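Enoyl-CoA hydratase/isomerase (Pseudomonas aeruginosa, PDB 3LAO) probably catalyses the addition of water to the side-chain double bond of a steroid enoyl-CoA ester, as a homotrimeric lyase of lipid metabolism. Local coordinates at residues P96-R104 / A119-D128; F157-D165 / A181-E189. One frame throughout, in Å; residues are numbered along the deposited sequence.

In the fold
Contact 1 shows how a loop is pinned to the middle of a crotonase-type fold, and contact 2 how a helix end and the loop after it pack on two short helices, close to the subunit interface. The first lies near the chain centre, the second about 14 Å from it, and their own centres are 16 Å apart. Both are largely buried, yet their chemistry differs: 96-104 / 119-128 relies on an indole, an amide and a two-pronged salt bridge, whereas 157-165 / 181-189 is mainly apolar, with weak bonds from a buried arginine and a salt bridge from an exposed one. Helix 119-125 links them through Met-124 and Leu-125. Both reach neighbouring subunits, contact 2 far more extensively.

Contact 1. Residues P96-R104 / A119-D128; sequences PWGVVQPRR and AGIELMLNAD
Pro-96 starts the contact by setting its CB against CD1 of Leu-123, 3.5 Å away, while Leu-44 and Ala-45 of helix 38-53 touch the same proline. Its carbonyl O lies 2.7 Å from Asn-126 ND2, at an angle too poor for a hydrogen bond. Trp-97 follows, with the largest buried surface of the contact. Its indole takes Leu-123 CD1 over the six-membered ring, 3.8 Å from the centroid and close to the ring normal, a CH-pi contact. Leu-123 reaches this face because its CG stands anti to the backbone N (chi1 -170°). In the ring plane, NE1 donates to a lone pair of Ala-119 O at 2.8 Å, and CB of Glu-122 adjoins the indole edge near CD1.

This is the crotonase fold, in which helix 119-125 follows directly on strand 115-117 and leads into strand 129-133 of the main sheet. The loop before strand 108-112 lies along one flank of that helix through Trp-97. Gly-98 continues it with positive phi, its CA 3.5 Å from Asn-126 OD1, a close approach made without a side chain in the way. Val-99 brushes Glu-122 with CG2; the glutamate itself forms a salt bridge with Arg-156.

Arg-104 ends the segment. Extended from CG to NE, it forms a salt bridge with Asp-128, end-on, with two nitrogens, one to each carboxylate oxygen. NH2 to OD1 is nearly straight (169°) at 2.7 Å, but approaches from above the carboxylate plane; NH1 reaches OD2 on its syn side. NH2 also donates to Asn-126 O at 2.8 Å, tilted from the carbonyl plane. A water bonded to Asn-126 OD1 makes a weak bond with NE. Asp-128 OD1 has a further donor, Trp-163 NE1 of the second subunit, and OD2 accepts from Leu-108 N.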
ATOM      1  N   PRO B  96       5.675 -18.689  12.183  1.00 38.25           N
ATOM      2  CA  PRO B  96       4.300 -18.386  11.799  1.00 41.31           C
ATOM      3  C   PRO B  96       4.102 -16.905  11.547  1.00 43.35           C
ATOM      4  O   PRO B  96       3.397 -16.539  10.624  1.00 47.29           O
ATOM      5  CB  PRO B  96       3.499 -18.804  13.041  1.00 39.75           C
ATOM      6  CG  PRO B  96       4.307 -19.960  13.569  1.00 42.51           C
ATOM      7  CD  PRO B  96       5.726 -19.520  13.403  1.00 38.18           C
ATOM      8  N   TRP B  97       4.699 -16.073  12.384  1.00 34.83           N
ATOM      9  CA  TRP B  97       4.631 -14.647  12.217  1.00 29.88           C
ATOM     10  C   TRP B  97       5.429 -14.070  11.054  1.00 34.93           C
ATOM     11  O   TRP B  97       5.373 -12.878  10.797  1.00 44.35           O
ATOM     12  CB  TRP B  97       4.978 -13.987  13.535  1.00 28.15           C
ATOM     13  CG  TRP B  97       3.758 -14.109  14.421  1.00 41.10           C
ATOM     14  CD1 TRP B  97       2.736 -13.231  14.511  1.00 46.64           C
ATOM     15  CD2 TRP B  97       3.405 -15.220  15.245  1.00 39.76           C
ATOM     16  NE1 TRP B  97       1.779 -13.696  15.366  1.00 47.93           N
ATOM     17  CE2 TRP B  97       2.165 -14.923  15.833  1.00 47.53           C
ATOM     18  CE3 TRP B  97       4.020 -16.436  15.548  1.00 34.46           C
ATOM     19  CZ2 TRP B  97       1.526 -15.789  16.720  1.00 43.87           C
ATOM     20  CZ3 TRP B  97       3.384 -17.303  16.410  1.00 41.38           C
ATOM     21  CH2 TRP B  97       2.150 -16.978  16.990  1.00 45.83           C
ATOM     22  N   GLY B  98       6.140 -14.928  10.346  1.00 36.60           N
ATOM     23  CA  GLY B  98       6.992 -14.530   9.235  1.00 40.26           C
ATOM     24  C   GLY B  98       8.005 -13.423   9.491  1.00 48.74           C
ATOM     25  O   GLY B  98       8.303 -12.635   8.595  1.00 52.70           O
ATOM     26  N   VAL B  99       8.551 -13.353  10.696  1.00 50.10           N
ATOM     27  CA  VAL B  99       9.478 -12.271  11.003  1.00 45.03           C
ATOM     28  C   VAL B  99      10.920 -12.755  10.978  1.00 50.91           C
ATOM     29  O   VAL B  99      11.818 -12.044  10.541  1.00 60.60           O
ATOM     30  CB  VAL B  99       9.101 -11.600  12.339  1.00 48.69           C
ATOM     31  CG1 VAL B  99      10.225 -10.750  12.868  1.00 42.12           C
ATOM     32  CG2 VAL B  99       7.839 -10.757  12.158  1.00 51.96           C
ATOM     33  N   VAL B 100      11.116 -13.991  11.408  1.00 47.40           N
ATOM     34  CA  VAL B 100      12.408 -14.656  11.471  1.00 43.57           C
ATOM     35  C   VAL B 100      12.642 -15.673  10.330  1.00 43.07           C
ATOM     36  O   VAL B 100      11.804 -16.541  10.067  1.00 47.59           O
ATOM     37  CB  VAL B 100      12.453 -15.428  12.794  1.00 45.45           C
ATOM     38  CG1 VAL B 100      13.520 -16.519  12.779  1.00 45.67           C
ATOM     39  CG2 VAL B 100      12.651 -14.465  13.910  1.00 51.48           C
ATOM     40  N   GLN B 101      13.799 -15.605   9.689  1.00 38.65           N
ATOM     41  CA  GLN B 101      14.108 -16.518   8.605  1.00 40.81           C
ATOM     42  C   GLN B 101      14.178 -17.959   9.112  1.00 42.00           C
ATOM     43  O   GLN B 101      14.557 -18.204  10.263  1.00 49.48           O
ATOM     44  CB  GLN B 101      15.402 -16.094   7.913  1.00 45.11           C
ATOM     45  CG  GLN B 101      15.275 -14.781   7.162  1.00 57.45           C
ATOM     46  CD  GLN B 101      14.147 -14.803   6.111  1.00 77.82           C
ATOM     47  OE1 GLN B 101      13.195 -14.000   6.167  1.00 77.90           O
ATOM     48  NE2 GLN B 101      14.248 -15.732   5.150  1.00 86.66           N
ATOM     49  N   PRO B 102      13.816 -18.929   8.256  1.00 36.60           N
ATOM     50  CA  PRO B 102      13.373 -18.727   6.875  1.00 38.28           C
ATOM     51  C   PRO B 102      11.882 -18.447   6.759  1.00 41.13           C
ATOM     52  O   PRO B 102      11.074 -18.880   7.568  1.00 39.34           O
ATOM     53  CB  PRO B 102      13.642 -20.078   6.224  1.00 35.97           C
ATOM     54  CG  PRO B 102      13.507 -21.084   7.392  1.00 37.44           C
ATOM     55  CD  PRO B 102      13.720 -20.344   8.677  1.00 35.51           C
ATOM     56  N   ARG B 103      11.534 -17.751   5.692  1.00 44.65           N
ATOM     57  CA  ARG B 103      10.170 -17.383   5.412  1.00 45.22           C
ATOM     58  C   ARG B 103       9.525 -18.569   4.692  1.00 43.99           C
ATOM     59  O   ARG B 103      10.218 -19.345   3.992  1.00 39.07           O
ATOM     60  CB  ARG B 103      10.201 -16.122   4.543  1.00 48.25           C
ATOM     61  CG  ARG B 103       8.957 -15.833   3.725  1.00 55.96           C
ATOM     62  CD  ARG B 103       9.338 -15.282   2.340  1.00 64.06           C
ATOM     63  NE  ARG B 103      10.038 -13.995   2.368  1.00 69.64           N
ATOM     64  CZ  ARG B 103      10.795 -13.513   1.376  1.00 69.65           C
ATOM     65  NH1 ARG B 103      10.988 -14.223   0.259  1.00 68.64           N
ATOM     66  NH2 ARG B 103      11.369 -12.316   1.509  1.00 64.25           N
ATOM     67  N   ARG B 104       8.218 -18.736   4.874  1.00 40.29           N
ATOM     68  CA  ARG B 104       7.504 -19.727   4.083  1.00 39.13           C
ATOM     69  C   ARG B 104       7.676 -19.415   2.602  1.00 41.77           C
ATOM     70  O   ARG B 104       8.092 -18.324   2.203  1.00 42.80           O
ATOM     71  CB  ARG B 104       6.013 -19.774   4.431  1.00 40.32           C
ATOM     72  CG  ARG B 104       5.227 -18.521   4.057  1.00 41.26           C
ATOM     73  CD  ARG B 104       3.753 -18.603   4.557  1.00 34.11           C
ATOM     74  NE  ARG B 104       3.132 -17.293   4.403  1.00 39.98           N
ATOM     75  CZ  ARG B 104       2.426 -16.921   3.331  1.00 45.23           C
ATOM     76  NH1 ARG B 104       2.232 -17.788   2.339  1.00 41.65           N
ATOM     77  NH2 ARG B 104       1.894 -15.693   3.253  1.00 37.49           N
ATOM     78  N   ALA B 119      -1.606 -11.252  19.141  1.00 57.15           N
ATOM     79  CA  ALA B 119      -0.705 -12.065  18.332  1.00 41.74           C
ATOM     80  C   ALA B 119      -1.449 -12.731  17.179  1.00 39.64           C
ATOM     81  O   ALA B 119      -0.835 -13.196  16.218  1.00 47.73           O
ATOM     82  CB  ALA B 119      -0.015 -13.110  19.195  1.00 52.65           C
ATOM     83  N   GLY B 120      -2.774 -12.772  17.280  1.00 29.15           N
ATOM     84  CA  GLY B 120      -3.594 -13.430  16.282  1.00 33.25           C
ATOM     85  C   GLY B 120      -3.811 -12.572  15.052  1.00 31.88           C
ATOM     86  O   GLY B 120      -3.794 -13.068  13.925  1.00 30.83           O
ATOM     87  N   ILE B 121      -4.017 -11.277  15.268  1.00 28.60           N
ATOM     88  CA  ILE B 121      -4.017 -10.308  14.179  1.00 36.97           C
ATOM     89  C   ILE B 121      -2.795 -10.485  13.284  1.00 35.00           C
ATOM     90  O   ILE B 121      -2.923 -10.695  12.077  1.00 31.76           O
ATOM     91  CB  ILE B 121      -4.048  -8.862  14.708  1.00 39.20           C
ATOM     92  CG1 ILE B 121      -5.349  -8.600  15.469  1.00 39.90           C
ATOM     93  CG2 ILE B 121      -3.885  -7.872  13.566  1.00 39.85           C
ATOM     94  CD1 ILE B 121      -5.428  -7.223  16.090  1.00 33.47           C
ATOM     95  N   GLU B 122      -1.612 -10.399  13.881  1.00 28.91           N
ATOM     96  CA  GLU B 122      -0.366 -10.453  13.126  1.00 28.49           C
ATOM     97  C   GLU B 122      -0.234 -11.803  12.459  1.00 32.28           C
ATOM     98  O   GLU B 122       0.301 -11.925  11.366  1.00 36.94           O
ATOM     99  CB  GLU B 122       0.836 -10.189  14.032  1.00 21.36           C
ATOM    100  CG  GLU B 122       1.756  -9.039  13.514  1.00 92.97           C
ATOM    101  CD  GLU B 122       2.792  -9.522  12.443  1.00124.17           C
ATOM    102  OE1 GLU B 122       2.480  -9.472  11.224  1.00122.74           O
ATOM    103  OE2 GLU B 122       3.923  -9.937  12.817  1.00122.17           O
ATOM    104  N   LEU B 123      -0.768 -12.823  13.111  1.00 33.09           N
ATOM    105  CA  LEU B 123      -0.670 -14.160  12.586  1.00 34.73           C
ATOM    106  C   LEU B 123      -1.541 -14.199  11.342  1.00 37.17           C
ATOM    107  O   LEU B 123      -1.156 -14.735  10.308  1.00 37.66           O
ATOM    108  CB  LEU B 123      -1.171 -15.134  13.632  1.00 40.37           C
ATOM    109  CG  LEU B 123      -0.970 -16.620  13.425  1.00 39.48           C
ATOM    110  CD1 LEU B 123       0.503 -16.908  13.151  1.00 39.19           C
ATOM    111  CD2 LEU B 123      -1.463 -17.335  14.679  1.00 36.59           C
HETATM  112  N   MSE B 124      -2.701 -13.568  11.443  1.00 35.30           N
HETATM  113  CA  MSE B 124      -3.619 -13.504  10.333  1.00 38.74           C
HETATM  114  C   MSE B 124      -3.083 -12.726   9.128  1.00 36.68           C
HETATM  115  O   MSE B 124      -3.352 -13.084   7.983  1.00 43.53           O
HETATM  116  CB  MSE B 124      -4.908 -12.872  10.809  1.00 42.50           C
HETATM  117  CG  MSE B 124      -6.010 -12.991   9.834  1.00 40.49           C
HETATM  118 SE   MSE B 124      -7.534 -12.015  10.491  0.69 43.42          SE
HETATM  119  CE  MSE B 124      -6.848 -10.202  10.347  1.00 24.14           C
ATOM    120  N   LEU B 125      -2.321 -11.666   9.370  1.00 36.03           N
ATOM    121  CA  LEU B 125      -1.837 -10.827   8.264  1.00 34.00           C
ATOM    122  C   LEU B 125      -0.617 -11.425   7.570  1.00 36.80           C
ATOM    123  O   LEU B 125      -0.133 -10.883   6.602  1.00 40.13           O
ATOM    124  CB  LEU B 125      -1.469  -9.434   8.746  1.00 27.58           C
ATOM    125  CG  LEU B 125      -2.590  -8.610   9.365  1.00 33.50           C
ATOM    126  CD1 LEU B 125      -2.017  -7.368  10.069  1.00 20.28           C
ATOM    127  CD2 LEU B 125      -3.583  -8.252   8.266  1.00 40.61           C
ATOM    128  N   ASN B 126      -0.104 -12.520   8.102  1.00 28.76           N
ATOM    129  CA  ASN B 126       0.999 -13.193   7.496  1.00 28.39           C
ATOM    130  C   ASN B 126       0.499 -14.229   6.489  1.00 31.30           C
ATOM    131  O   ASN B 126       1.266 -14.923   5.846  1.00 45.97           O
ATOM    132  CB  ASN B 126       1.819 -13.874   8.575  1.00 36.50           C
ATOM    133  CG  ASN B 126       3.142 -14.386   8.053  1.00 48.40           C
ATOM    134  OD1 ASN B 126       3.986 -13.597   7.610  1.00 56.26           O
ATOM    135  ND2 ASN B 126       3.326 -15.710   8.072  1.00 42.26           N
ATOM    136  N   ALA B 127      -0.800 -14.341   6.358  1.00 27.51           N
ATOM    137  CA  ALA B 127      -1.382 -15.313   5.449  1.00 30.21           C
ATOM    138  C   ALA B 127      -1.754 -14.667   4.095  1.00 33.45           C
ATOM    139  O   ALA B 127      -1.718 -13.455   3.941  1.00 30.51           O
ATOM    140  CB  ALA B 127      -2.599 -15.916   6.086  1.00 20.93           C
ATOM    141  N   ASP B 128      -2.119 -15.485   3.121  1.00 33.24           N
ATOM    142  CA  ASP B 128      -2.502 -14.978   1.807  1.00 29.63           C
ATOM    143  C   ASP B 128      -3.991 -14.794   1.611  1.00 27.27           C
ATOM    144  O   ASP B 128      -4.417 -14.021   0.785  1.00 34.15           O
ATOM    145  CB  ASP B 128      -1.967 -15.940   0.794  1.00 28.93           C
ATOM    146  CG  ASP B 128      -0.500 -16.149   0.980  1.00 31.43           C
ATOM    147  OD1 ASP B 128       0.188 -15.130   1.185  1.00 31.36           O
ATOM    148  OD2 ASP B 128      -0.048 -17.314   0.982  1.00 33.10           O
TER
HETATM  149  O   HOH W   1       5.405 -15.158   5.759  1.00 41.82           O

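Contact 2. Residues F157-D165 / A181-E189; sequences FPRAAGWTD and ALRMRLLTE
Met-184, a selenomethionine here, buries the most surface. Its CB lies 3.7 Å from CB of Ala-161, SE passes 4.1 Å from CB of Asp-165, and the bend at chi3 (-63°) carries CE to the edge of the Phe-157 ring, near CZ. The backbone joins in: Met-184 O receives a CA-H...O contact from Ala-161.

Ala-160, next in buried area, presses its CB against CD2 of Leu-186 at 3.5 Å, and the two methyls of that leucine extend along the Phe-157 ring from CD1 to CZ. The carbonyl of Ala-160 accepts two weak bonds from Arg-185, at NE and NH2. Arg-185 NH1 turns instead to Ala-160 O of the second subunit, so the same pair recurs across the trimer interface.

Asp-165 adds the charged part of the contact, a salt bridge in which Arg-183 NH2 approaches its OD2 from well above the carboxylate plane at 3.2 Å. NH1 adds a weak bond, and the guanidinium also pairs with Glu-180.

Arg-185, with positive phi, ends helix 178-183 in a Schellman motif; residues at and just after that end pack on helix 156-161 and on Asp-165 of helix 163-170, a helical region of the crotonase fold lying at the trimer interface.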
ATOM      1  N   PHE B 157      -0.018  -4.356   9.039  1.00 32.60           N
ATOM      2  CA  PHE B 157      -1.239  -3.647   9.370  1.00 29.03           C
ATOM      3  C   PHE B 157      -1.343  -2.311   8.560  1.00 33.98           C
ATOM      4  O   PHE B 157      -2.326  -2.102   7.830  1.00 33.63           O
ATOM      5  CB  PHE B 157      -1.301  -3.445  10.880  1.00 39.37           C
ATOM      6  CG  PHE B 157      -2.696  -3.233  11.413  1.00 42.19           C
ATOM      7  CD1 PHE B 157      -3.670  -2.631  10.634  1.00 40.60           C
ATOM      8  CD2 PHE B 157      -3.016  -3.602  12.707  1.00 38.80           C
ATOM      9  CE1 PHE B 157      -4.930  -2.411  11.121  1.00 36.29           C
ATOM     10  CE2 PHE B 157      -4.279  -3.378  13.210  1.00 38.84           C
ATOM     11  CZ  PHE B 157      -5.238  -2.768  12.412  1.00 35.95           C
ATOM     12  N   PRO B 158      -0.313  -1.432   8.633  1.00 36.03           N
ATOM     13  CA  PRO B 158      -0.408  -0.184   7.850  1.00 30.67           C
ATOM     14  C   PRO B 158      -0.431  -0.414   6.344  1.00 39.06           C
ATOM     15  O   PRO B 158      -1.132   0.334   5.670  1.00 40.27           O
ATOM     16  CB  PRO B 158       0.849   0.601   8.241  1.00 28.74           C
ATOM     17  CG  PRO B 158       1.309  -0.003   9.555  1.00 35.83           C
ATOM     18  CD  PRO B 158       0.774  -1.394   9.645  1.00 38.14           C
ATOM     19  N   ARG B 159       0.315  -1.401   5.832  1.00 41.65           N
ATOM     20  CA  ARG B 159       0.249  -1.793   4.414  1.00 34.26           C
ATOM     21  C   ARG B 159      -1.159  -2.169   4.018  1.00 30.54           C
ATOM     22  O   ARG B 159      -1.650  -1.673   3.020  1.00 37.86           O
ATOM     23  CB  ARG B 159       1.199  -2.949   4.079  1.00 38.57           C
ATOM     24  CG  ARG B 159       2.655  -2.617   4.281  1.00 50.46           C
ATOM     25  CD  ARG B 159       3.013  -1.306   3.585  1.00 60.25           C
ATOM     26  NE  ARG B 159       4.403  -0.926   3.817  1.00 70.96           N
ATOM     27  CZ  ARG B 159       4.791   0.258   4.281  1.00 79.21           C
ATOM     28  NH1 ARG B 159       6.081   0.486   4.463  1.00 83.57           N
ATOM     29  NH2 ARG B 159       3.900   1.210   4.562  1.00 81.97           N
ATOM     30  N   ALA B 160      -1.828  -3.014   4.811  1.00 27.04           N
ATOM     31  CA  ALA B 160      -3.204  -3.334   4.491  1.00 28.41           C
ATOM     32  C   ALA B 160      -4.115  -2.122   4.680  1.00 35.70           C
ATOM     33  O   ALA B 160      -4.795  -1.701   3.731  1.00 33.87           O
ATOM     34  CB  ALA B 160      -3.705  -4.491   5.307  1.00 20.38           C
ATOM     35  N   ALA B 161      -4.137  -1.567   5.899  1.00 34.51           N
ATOM     36  CA  ALA B 161      -5.190  -0.599   6.271  1.00 27.34           C
ATOM     37  C   ALA B 161      -4.900   0.859   5.861  1.00 29.36           C
ATOM     38  O   ALA B 161      -5.793   1.701   5.849  1.00 32.55           O
ATOM     39  CB  ALA B 161      -5.529  -0.705   7.789  1.00 40.71           C
ATOM     40  N   GLY B 162      -3.656   1.140   5.485  1.00 34.75           N
ATOM     41  CA  GLY B 162      -3.188   2.508   5.455  1.00 38.16           C
ATOM     42  C   GLY B 162      -2.603   2.876   6.824  1.00 38.21           C
ATOM     43  O   GLY B 162      -3.010   2.336   7.848  1.00 33.96           O
ATOM     44  N   TRP B 163      -1.618   3.770   6.823  1.00 32.97           N
ATOM     45  CA  TRP B 163      -1.015   4.242   8.051  1.00 35.40           C
ATOM     46  C   TRP B 163      -2.040   4.680   9.108  1.00 30.91           C
ATOM     47  O   TRP B 163      -2.121   4.087  10.178  1.00 37.43           O
ATOM     48  CB  TRP B 163      -0.088   5.414   7.757  1.00 40.02           C
ATOM     49  CG  TRP B 163       0.648   5.771   8.983  1.00 43.94           C
ATOM     50  CD1 TRP B 163       0.340   6.749   9.867  1.00 43.09           C
ATOM     51  CD2 TRP B 163       1.795   5.104   9.501  1.00 46.00           C
ATOM     52  NE1 TRP B 163       1.245   6.751  10.899  1.00 40.79           N
ATOM     53  CE2 TRP B 163       2.161   5.756  10.683  1.00 44.78           C
ATOM     54  CE3 TRP B 163       2.578   4.035   9.051  1.00 47.93           C
ATOM     55  CZ2 TRP B 163       3.258   5.368  11.438  1.00 51.60           C
ATOM     56  CZ3 TRP B 163       3.663   3.653   9.794  1.00 52.81           C
ATOM     57  CH2 TRP B 163       3.992   4.314  10.981  1.00 55.42           C
ATOM     58  N   THR B 164      -2.837   5.696   8.793  1.00 29.72           N
ATOM     59  CA  THR B 164      -3.763   6.260   9.779  1.00 42.68           C
ATOM     60  C   THR B 164      -4.778   5.271  10.407  1.00 40.25           C
ATOM     61  O   THR B 164      -4.841   5.146  11.611  1.00 44.04           O
ATOM     62  CB  THR B 164      -4.437   7.552   9.272  1.00 44.90           C
ATOM     63  OG1 THR B 164      -5.113   8.163  10.366  1.00 44.97           O
ATOM     64  CG2 THR B 164      -5.405   7.282   8.078  1.00 27.97           C
ATOM     65  N   ASP B 165      -5.539   4.551   9.601  1.00 36.45           N
ATOM     66  CA  ASP B 165      -6.467   3.568  10.140  1.00 39.36           C
ATOM     67  C   ASP B 165      -5.760   2.503  10.958  1.00 41.61           C
ATOM     68  O   ASP B 165      -6.313   1.953  11.915  1.00 36.06           O
ATOM     69  CB  ASP B 165      -7.315   2.935   9.046  1.00 41.21           C
ATOM     70  CG  ASP B 165      -8.545   3.775   8.711  1.00 56.79           C
ATOM     71  OD1 ASP B 165      -8.752   4.840   9.345  1.00 62.67           O
ATOM     72  OD2 ASP B 165      -9.315   3.375   7.816  1.00 61.99           O
ATOM     73  N   ALA B 181     -12.503  -4.994  10.055  1.00 28.08           N
ATOM     74  CA  ALA B 181     -11.306  -5.617   9.521  1.00 30.63           C
ATOM     75  C   ALA B 181     -11.371  -5.801   7.966  1.00 30.33           C
ATOM     76  O   ALA B 181     -10.393  -5.535   7.268  1.00 28.69           O
ATOM     77  CB  ALA B 181     -10.988  -6.911  10.262  1.00 20.48           C
ATOM     78  N   LEU B 182     -12.523  -6.191   7.436  1.00 27.99           N
ATOM     79  CA  LEU B 182     -12.712  -6.285   5.994  1.00 28.75           C
ATOM     80  C   LEU B 182     -12.577  -4.926   5.322  1.00 34.36           C
ATOM     81  O   LEU B 182     -11.965  -4.800   4.257  1.00 34.92           O
ATOM     82  CB  LEU B 182     -14.081  -6.869   5.678  1.00 34.06           C
ATOM     83  CG  LEU B 182     -14.435  -7.106   4.201  1.00 42.90           C
ATOM     84  CD1 LEU B 182     -13.574  -8.235   3.588  1.00 40.13           C
ATOM     85  CD2 LEU B 182     -15.929  -7.425   4.036  1.00 42.57           C
ATOM     86  N   ARG B 183     -13.130  -3.898   5.956  1.00 37.89           N
ATOM     87  CA  ARG B 183     -13.124  -2.555   5.378  1.00 41.41           C
ATOM     88  C   ARG B 183     -11.694  -2.045   5.242  1.00 37.89           C
ATOM     89  O   ARG B 183     -11.398  -1.230   4.410  1.00 41.20           O
ATOM     90  CB  ARG B 183     -13.938  -1.593   6.265  1.00 43.70           C
ATOM     91  CG  ARG B 183     -14.117  -0.191   5.697  1.00 46.01           C
ATOM     92  CD  ARG B 183     -14.623   0.860   6.729  1.00 43.75           C
ATOM     93  NE  ARG B 183     -13.725   1.039   7.889  1.00 52.19           N
ATOM     94  CZ  ARG B 183     -12.668   1.861   7.920  1.00 45.15           C
ATOM     95  NH1 ARG B 183     -12.370   2.567   6.839  1.00 36.97           N
ATOM     96  NH2 ARG B 183     -11.901   1.966   9.018  1.00 39.06           N
HETATM   97  N   MSE B 184     -10.826  -2.524   6.112  1.00 39.14           N
HETATM   98  CA  MSE B 184      -9.449  -2.110   6.143  1.00 33.20           C
HETATM   99  C   MSE B 184      -8.575  -3.097   5.383  1.00 32.88           C
HETATM  100  O   MSE B 184      -7.351  -2.961   5.401  1.00 35.87           O
HETATM  101  CB  MSE B 184      -8.957  -2.037   7.602  1.00 37.94           C
HETATM  102  CG  MSE B 184      -9.588  -0.934   8.458  1.00 48.66           C
HETATM  103 SE   MSE B 184      -8.738  -0.693  10.264  1.00 44.57          SE
HETATM  104  CE  MSE B 184      -9.155  -2.466  11.014  1.00 46.86           C
ATOM    105  N   ARG B 185      -9.192  -4.102   4.751  1.00 32.51           N
ATOM    106  CA  ARG B 185      -8.460  -5.059   3.901  1.00 30.21           C
ATOM    107  C   ARG B 185      -7.537  -6.015   4.662  1.00 29.98           C
ATOM    108  O   ARG B 185      -6.481  -6.412   4.162  1.00 36.86           O
ATOM    109  CB  ARG B 185      -7.659  -4.306   2.831  1.00 25.65           C
ATOM    110  CG  ARG B 185      -8.578  -3.675   1.805  1.00 39.78           C
ATOM    111  CD  ARG B 185      -7.812  -2.764   0.842  1.00 50.34           C
ATOM    112  NE  ARG B 185      -6.396  -2.603   1.182  1.00 55.61           N
ATOM    113  CZ  ARG B 185      -5.504  -1.998   0.387  1.00 60.19           C
ATOM    114  NH1 ARG B 185      -5.895  -1.501  -0.799  1.00 57.13           N
ATOM    115  NH2 ARG B 185      -4.217  -1.887   0.763  1.00 57.25           N
ATOM    116  N   LEU B 186      -7.916  -6.371   5.877  1.00 30.63           N
ATOM    117  CA  LEU B 186      -7.168  -7.373   6.620  1.00 31.27           C
ATOM    118  C   LEU B 186      -7.738  -8.773   6.344  1.00 37.74           C
ATOM    119  O   LEU B 186      -7.080  -9.774   6.548  1.00 39.09           O
ATOM    120  CB  LEU B 186      -7.161  -7.054   8.113  1.00 29.58           C
ATOM    121  CG  LEU B 186      -6.848  -5.618   8.561  1.00 36.81           C
ATOM    122  CD1 LEU B 186      -7.102  -5.485  10.037  1.00 36.38           C
ATOM    123  CD2 LEU B 186      -5.442  -5.194   8.271  1.00 35.73           C
ATOM    124  N   LEU B 187      -8.968  -8.833   5.865  1.00 34.87           N
ATOM    125  CA  LEU B 187      -9.630 -10.112   5.650  1.00 30.85           C
ATOM    126  C   LEU B 187      -9.896 -10.178   4.205  1.00 35.34           C
ATOM    127  O   LEU B 187      -9.968  -9.140   3.559  1.00 37.02           O
ATOM    128  CB  LEU B 187     -11.005 -10.120   6.316  1.00 28.21           C
ATOM    129  CG  LEU B 187     -10.768 -10.089   7.806  1.00 30.29           C
ATOM    130  CD1 LEU B 187     -12.071 -10.076   8.589  1.00 34.83           C
ATOM    131  CD2 LEU B 187      -9.973 -11.330   8.092  1.00 26.94           C
ATOM    132  N   THR B 188     -10.084 -11.385   3.698  1.00 31.62           N
ATOM    133  CA  THR B 188     -10.447 -11.554   2.319  1.00 25.57           C
ATOM    134  C   THR B 188     -11.943 -11.553   2.288  1.00 33.89           C
ATOM    135  O   THR B 188     -12.556 -11.013   1.372  1.00 35.16           O
ATOM    136  CB  THR B 188      -9.934 -12.915   1.788  1.00 39.18           C
ATOM    137  OG1 THR B 188      -8.586 -13.146   2.230  1.00 37.55           O
ATOM    138  CG2 THR B 188     -10.007 -12.986   0.265  1.00 32.10           C
ATOM    139  N   GLU B 189     -12.542 -12.164   3.308  1.00 37.65           N
ATOM    140  CA  GLU B 189     -13.987 -12.350   3.318  1.00 37.11           C
ATOM    141  C   GLU B 189     -14.564 -12.499   4.732  1.00 36.62           C
ATOM    142  O   GLU B 189     -13.936 -13.084   5.618  1.00 28.03           O
ATOM    143  CB  GLU B 189     -14.363 -13.577   2.485  1.00 38.00           C
ATOM    144  CG  GLU B 189     -15.843 -13.621   2.111  1.00 44.91           C
ATOM    145  CD  GLU B 189     -16.181 -14.799   1.186  1.00 47.94           C
ATOM    146  OE1 GLU B 189     -15.337 -15.152   0.340  1.00 47.47           O
ATOM    147  OE2 GLU B 189     -17.285 -15.375   1.311  1.00 49.24           O
TER